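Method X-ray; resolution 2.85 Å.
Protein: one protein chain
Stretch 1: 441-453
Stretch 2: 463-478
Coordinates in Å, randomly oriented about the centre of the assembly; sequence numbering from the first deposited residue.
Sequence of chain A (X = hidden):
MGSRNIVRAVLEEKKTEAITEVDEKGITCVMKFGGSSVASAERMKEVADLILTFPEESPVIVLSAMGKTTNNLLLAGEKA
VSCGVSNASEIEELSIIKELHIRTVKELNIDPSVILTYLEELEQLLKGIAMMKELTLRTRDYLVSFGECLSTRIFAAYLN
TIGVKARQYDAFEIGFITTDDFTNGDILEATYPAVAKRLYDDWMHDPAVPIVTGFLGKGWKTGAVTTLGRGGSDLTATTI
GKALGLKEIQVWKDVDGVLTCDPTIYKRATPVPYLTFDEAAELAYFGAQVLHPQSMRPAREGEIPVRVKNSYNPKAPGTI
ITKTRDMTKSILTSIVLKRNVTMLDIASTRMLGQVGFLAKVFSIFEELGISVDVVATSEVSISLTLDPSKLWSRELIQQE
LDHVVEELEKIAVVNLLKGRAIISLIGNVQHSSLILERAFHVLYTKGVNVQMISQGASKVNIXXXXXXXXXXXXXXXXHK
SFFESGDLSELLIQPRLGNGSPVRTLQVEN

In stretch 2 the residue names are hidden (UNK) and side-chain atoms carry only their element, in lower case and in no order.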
# COMPACT_ATOMS: atom_id res chain seq x y z
N HIS A 441 15.67 17.23 -5.68
CA HIS A 441 16.56 18.13 -6.39
C HIS A 441 17.77 17.35 -6.89
O HIS A 441 18.15 17.47 -8.06
CB HIS A 441 17.02 19.30 -5.53
CG HIS A 441 18.06 20.14 -6.21
ND1 HIS A 441 17.79 20.90 -7.32
CD2 HIS A 441 19.38 20.29 -5.96
CE1 HIS A 441 18.89 21.51 -7.71
NE2 HIS A 441 19.88 21.16 -6.90
N VAL A 442 18.35 16.54 -6.01
CA VAL A 442 19.50 15.70 -6.36
C VAL A 442 19.14 14.76 -7.51
O VAL A 442 19.86 14.70 -8.51
CB VAL A 442 20.03 14.91 -5.14
CG1 VAL A 442 21.06 13.89 -5.57
CG2 VAL A 442 20.64 15.85 -4.12
N LEU A 443 18.01 14.07 -7.38
CA LEU A 443 17.58 13.12 -8.39
C LEU A 443 17.31 13.80 -9.74
O LEU A 443 17.66 13.24 -10.79
CB LEU A 443 16.36 12.34 -7.91
CG LEU A 443 16.61 11.38 -6.74
CD1 LEU A 443 15.32 10.72 -6.34
CD2 LEU A 443 17.64 10.32 -7.10
N TYR A 444 16.71 14.99 -9.71
CA TYR A 444 16.45 15.78 -10.92
C TYR A 444 17.75 16.17 -11.63
O TYR A 444 17.84 16.08 -12.85
CB TYR A 444 15.61 17.03 -10.58
CG TYR A 444 15.60 18.12 -11.63
CD1 TYR A 444 14.90 17.96 -12.83
CD2 TYR A 444 16.27 19.33 -11.42
CE1 TYR A 444 14.89 18.96 -13.79
CE2 TYR A 444 16.26 20.34 -12.37
CZ TYR A 444 15.57 20.15 -13.56
OH TYR A 444 15.56 21.15 -14.52
N THR A 445 18.74 16.59 -10.84
CA THR A 445 20.08 16.93 -11.33
C THR A 445 20.69 15.77 -12.14
O THR A 445 21.29 15.98 -13.20
CB THR A 445 21.01 17.31 -10.15
OG1 THR A 445 20.48 18.47 -9.48
CG2 THR A 445 22.43 17.61 -10.62
N LYS A 446 20.50 14.56 -11.64
CA LYS A 446 21.02 13.36 -12.27
C LYS A 446 20.13 12.89 -13.42
O LYS A 446 20.55 12.05 -14.21
CB LYS A 446 21.15 12.23 -11.25
CG LYS A 446 22.13 12.50 -10.11
CD LYS A 446 22.19 11.33 -9.14
CE LYS A 446 22.91 10.12 -9.73
NZ LYS A 446 24.35 10.41 -9.96
N GLY A 447 18.92 13.43 -13.52
CA GLY A 447 17.97 13.00 -14.54
C GLY A 447 17.29 11.69 -14.18
O GLY A 447 16.88 10.92 -15.06
N VAL A 448 17.17 11.43 -12.88
CA VAL A 448 16.56 10.21 -12.38
C VAL A 448 15.12 10.46 -11.94
O VAL A 448 14.86 11.40 -11.18
CB VAL A 448 17.34 9.63 -11.19
CG1 VAL A 448 16.69 8.36 -10.68
CG2 VAL A 448 18.79 9.38 -11.58
N ASN A 449 14.20 9.63 -12.42
CA ASN A 449 12.81 9.65 -11.98
C ASN A 449 12.47 8.42 -11.15
O ASN A 449 12.67 7.29 -11.59
CB ASN A 449 11.85 9.76 -13.16
CG ASN A 449 11.84 11.15 -13.77
OD1 ASN A 449 12.13 12.15 -13.10
ND2 ASN A 449 11.48 11.22 -15.05
N VAL A 450 11.98 8.67 -9.94
CA VAL A 450 11.55 7.61 -9.04
C VAL A 450 10.28 6.99 -9.59
O VAL A 450 9.32 7.69 -9.91
CB VAL A 450 11.32 8.16 -7.62
CG1 VAL A 450 10.67 7.12 -6.73
CG2 VAL A 450 12.64 8.63 -7.02
N GLN A 451 10.27 5.66 -9.69
CA GLN A 451 9.13 4.93 -10.26
C GLN A 451 7.99 4.71 -9.28
O GLN A 451 6.83 4.59 -9.69
CB GLN A 451 9.58 3.59 -10.83
CG GLN A 451 10.45 3.68 -12.06
CD GLN A 451 11.23 2.40 -12.28
OE1 GLN A 451 10.65 1.33 -12.45
NE2 GLN A 451 12.56 2.51 -12.25
N MET A 452 8.30 4.67 -7.98
CA MET A 452 7.32 4.38 -6.95
C MET A 452 7.76 5.02 -5.64
O MET A 452 8.92 4.87 -5.24
CB MET A 452 7.15 2.86 -6.81
CG MET A 452 6.22 2.38 -5.72
SD MET A 452 5.94 0.59 -5.86
CE MET A 452 5.21 0.24 -4.27
N ILE A 453 6.85 5.73 -4.98
CA ILE A 453 7.14 6.38 -3.70
C ILE A 453 6.18 5.85 -2.63
O ILE A 453 5.00 5.63 -2.91
CB ILE A 453 7.06 7.94 -3.79
CG1 ILE A 453 7.81 8.46 -5.02
CG2 ILE A 453 7.65 8.59 -2.54
CD1 ILE A 453 7.40 9.84 -5.48
N UNK A 463 10.46 5.43 1.02
CA UNK A 463 11.10 4.60 0.02
C UNK A 463 10.88 5.08 -1.42
O UNK A 463 9.76 5.44 -1.79
o UNK A 463 10.98 2.63 1.44
c UNK A 463 10.64 3.15 0.16
N UNK A 464 11.95 5.10 -2.20
CA UNK A 464 11.87 5.31 -3.65
C UNK A 464 12.22 4.03 -4.37
O UNK A 464 13.21 3.38 -4.04
c UNK A 464 11.77 9.41 -2.22
c UNK A 464 14.18 9.38 -2.32
c UNK A 464 13.00 9.99 -1.91
c UNK A 464 12.91 7.61 -3.36
c UNK A 464 11.74 8.23 -2.94
c UNK A 464 14.13 8.20 -3.04
c UNK A 464 12.88 6.35 -4.14
N UNK A 465 11.43 3.68 -5.38
CA UNK A 465 11.81 2.60 -6.28
C UNK A 465 12.52 3.16 -7.51
O UNK A 465 12.01 4.04 -8.21
c UNK A 465 10.91 0.89 -7.91
c UNK A 465 10.63 1.67 -6.64
c UNK A 465 9.70 1.35 -4.28
c UNK A 465 10.35 0.71 -5.49
N UNK A 466 13.72 2.64 -7.74
CA UNK A 466 14.61 3.16 -8.74
C UNK A 466 15.08 1.95 -9.59
O UNK A 466 14.71 0.81 -9.29
c UNK A 466 16.94 2.99 -7.71
c UNK A 466 15.75 3.91 -8.00
c UNK A 466 16.15 5.16 -8.74
N UNK A 467 15.83 2.19 -10.66
CA UNK A 467 16.43 1.06 -11.39
C UNK A 467 17.73 0.57 -10.75
O UNK A 467 18.56 1.38 -10.32
o UNK A 467 14.46 0.70 -13.49
c UNK A 467 15.38 1.52 -13.64
n UNK A 467 15.29 2.55 -14.48
c UNK A 467 16.67 1.40 -12.86
N UNK A 468 17.91 -0.74 -10.70
CA UNK A 468 19.11 -1.34 -10.09
C UNK A 468 20.42 -0.72 -10.57
O UNK A 468 21.32 -0.45 -9.77
o UNK A 468 21.87 -4.05 -8.08
c UNK A 468 20.75 -3.61 -8.42
c UNK A 468 20.43 -3.57 -9.92
c UNK A 468 19.12 -2.87 -10.28
o UNK A 468 19.90 -3.21 -7.58
N UNK A 469 20.51 -0.46 -11.88
CA UNK A 469 21.73 0.07 -12.49
C UNK A 469 22.10 1.49 -12.06
O UNK A 469 23.27 1.86 -12.08
c UNK A 469 21.63 -0.02 -14.01
N UNK A 470 21.11 2.29 -11.67
CA UNK A 470 21.33 3.70 -11.33
C UNK A 470 21.38 3.91 -9.81
O UNK A 470 21.75 4.99 -9.33
o UNK A 470 16.56 4.59 -11.90
c UNK A 470 17.72 5.01 -12.11
o UNK A 470 17.96 5.92 -12.93
c UNK A 470 20.23 4.57 -11.96
c UNK A 470 18.85 4.38 -11.32
N UNK A 471 21.03 2.87 -9.07
CA UNK A 471 20.84 2.92 -7.62
C UNK A 471 22.07 3.40 -6.85
O UNK A 471 21.99 4.35 -6.08
c UNK A 471 20.38 1.55 -7.10
N UNK A 472 23.20 2.73 -7.08
CA UNK A 472 24.44 3.00 -6.35
C UNK A 472 24.91 4.45 -6.53
O UNK A 472 25.27 5.11 -5.55
c UNK A 472 26.57 1.71 -5.78
o UNK A 472 27.02 -0.33 -6.92
c UNK A 472 27.48 0.58 -6.21
o UNK A 472 28.67 0.61 -5.82
c UNK A 472 25.51 2.01 -6.81
N UNK A 473 24.89 4.93 -7.77
CA UNK A 473 25.21 6.32 -8.07
C UNK A 473 24.27 7.31 -7.43
O UNK A 473 24.66 8.44 -7.11
N UNK A 474 23.01 6.91 -7.24
CA UNK A 474 22.03 7.75 -6.56
C UNK A 474 22.32 7.85 -5.07
O UNK A 474 22.28 8.94 -4.50
s UNK A 474 19.90 7.57 -8.39
c UNK A 474 20.61 7.23 -6.77
N UNK A 475 22.62 6.71 -4.45
CA UNK A 475 22.93 6.67 -3.02
C UNK A 475 24.12 7.58 -2.71
O UNK A 475 24.07 8.38 -1.77
c UNK A 475 21.91 4.41 -2.58
c UNK A 475 23.19 5.23 -2.53
c UNK A 475 23.75 5.23 -1.13
N UNK A 476 25.16 7.48 -3.53
CA UNK A 476 26.35 8.32 -3.37
C UNK A 476 26.02 9.80 -3.48
O UNK A 476 26.44 10.59 -2.64
c UNK A 476 27.89 6.49 -4.26
c UNK A 476 27.41 7.93 -4.40
c UNK A 476 28.81 6.07 -5.39
o UNK A 476 29.39 6.91 -6.09
n UNK A 476 28.96 4.77 -5.57
N UNK A 477 25.25 10.16 -4.51
CA UNK A 477 24.81 11.54 -4.70
C UNK A 477 24.00 12.05 -3.49
O UNK A 477 24.27 13.14 -2.97
c UNK A 477 24.00 11.66 -5.97
N UNK A 478 23.04 11.25 -3.04
CA UNK A 478 22.21 11.62 -1.90
C UNK A 478 23.05 11.82 -0.63
O UNK A 478 22.84 12.79 0.11
c UNK A 478 19.14 11.90 -2.64
c UNK A 478 19.93 10.58 -2.66
c UNK A 478 21.10 10.58 -1.67
c UNK A 478 19.00 9.41 -2.41

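Position 463 carries one carbon and one oxygen, the latter bonded elsewhere in the structure; the side chain makes no close contact with stretch 1, while its backbone O lies 3.4 Å from Ile453 CA. It is Ser463. Position 464 has one carbon leading to a ring of six carbons, with no hydroxyl: Phe464. Its CB packs 3.5 Å from Val450 CG1, and Ile453 CG2 meets the ring edge, 4.1 Å from CD2. At 465 four carbons fork at the first, one arm two carbons long, which defines Ile465; its CB lies 3.7 Å from Met452 CB. Position 466 has one carbon bearing two others, Val466. Its CA-to-CB bond points away from stretch 1, yet CG2 comes 3.8 Å from Val448 CG1.

Position 467 has two carbons, the second carrying an oxygen and a nitrogen: Asn467, whose OD1 accepts a weak hydrogen bond from Gln451 NE2 (2.9 Å). Position 468 has three carbons ending in two oxygens, out of reach of stretch 1, and is Glu468; 469, with one carbon, is Ala469. Position 470 repeats the pattern of three carbons and two oxygens, so it is Glu470. Its OE1 accepts a hydrogen bond from Asn467 N (2.8 Å), folding the side chain back toward the backbone of Asn467, while OE2 lies 3.6 Å from Val448 CG1.

A single carbon at 471, pointing away, gives Ala471; three carbons and two oxygens at 472 give Glu472, also without contact. Position 473 has no side-chain atoms and is Gly473; its O receives a weak hydrogen bond from Lys446 NZ at 3.5 Å. One carbon and one sulfur at 474 identify Cys474, with SG 3.8 Å from both Leu443 CD2 and Val448 CG2. Position 475, one carbon bearing two, is Val475, out of reach; 476, three carbons ending in oxygen and nitrogen, is Gln476, without contact. The lone carbon of 477, Ala477, sits 3.7 Å from both Val442 CG1 and Lys446 CD. Four carbons forked at the second make 478 Leu478, its CD2 4.0 Å from Val442 CB.

The contact joins strand pairing to helix packing. Ile453 pairs antiparallel with Phe464; nearby, Ile465 N donates to Met452 O and Gln451 N to Ile465 O, both at 2.8 Å. Beyond this pairing, the helix axes approach to 10.0 Å at 131°, close enough for Val442 to reach Ala477 and Leu478. Leu443 links the two regions, touching Cys474 and, through CD1 at 4.3 Å from Phe464 CD1, the aromatic ring. Together the stretches bury 814 Å², largely through apolar side chains.

Stretch 2, residues 463-478: SFIVNEAEAEGCVQAL
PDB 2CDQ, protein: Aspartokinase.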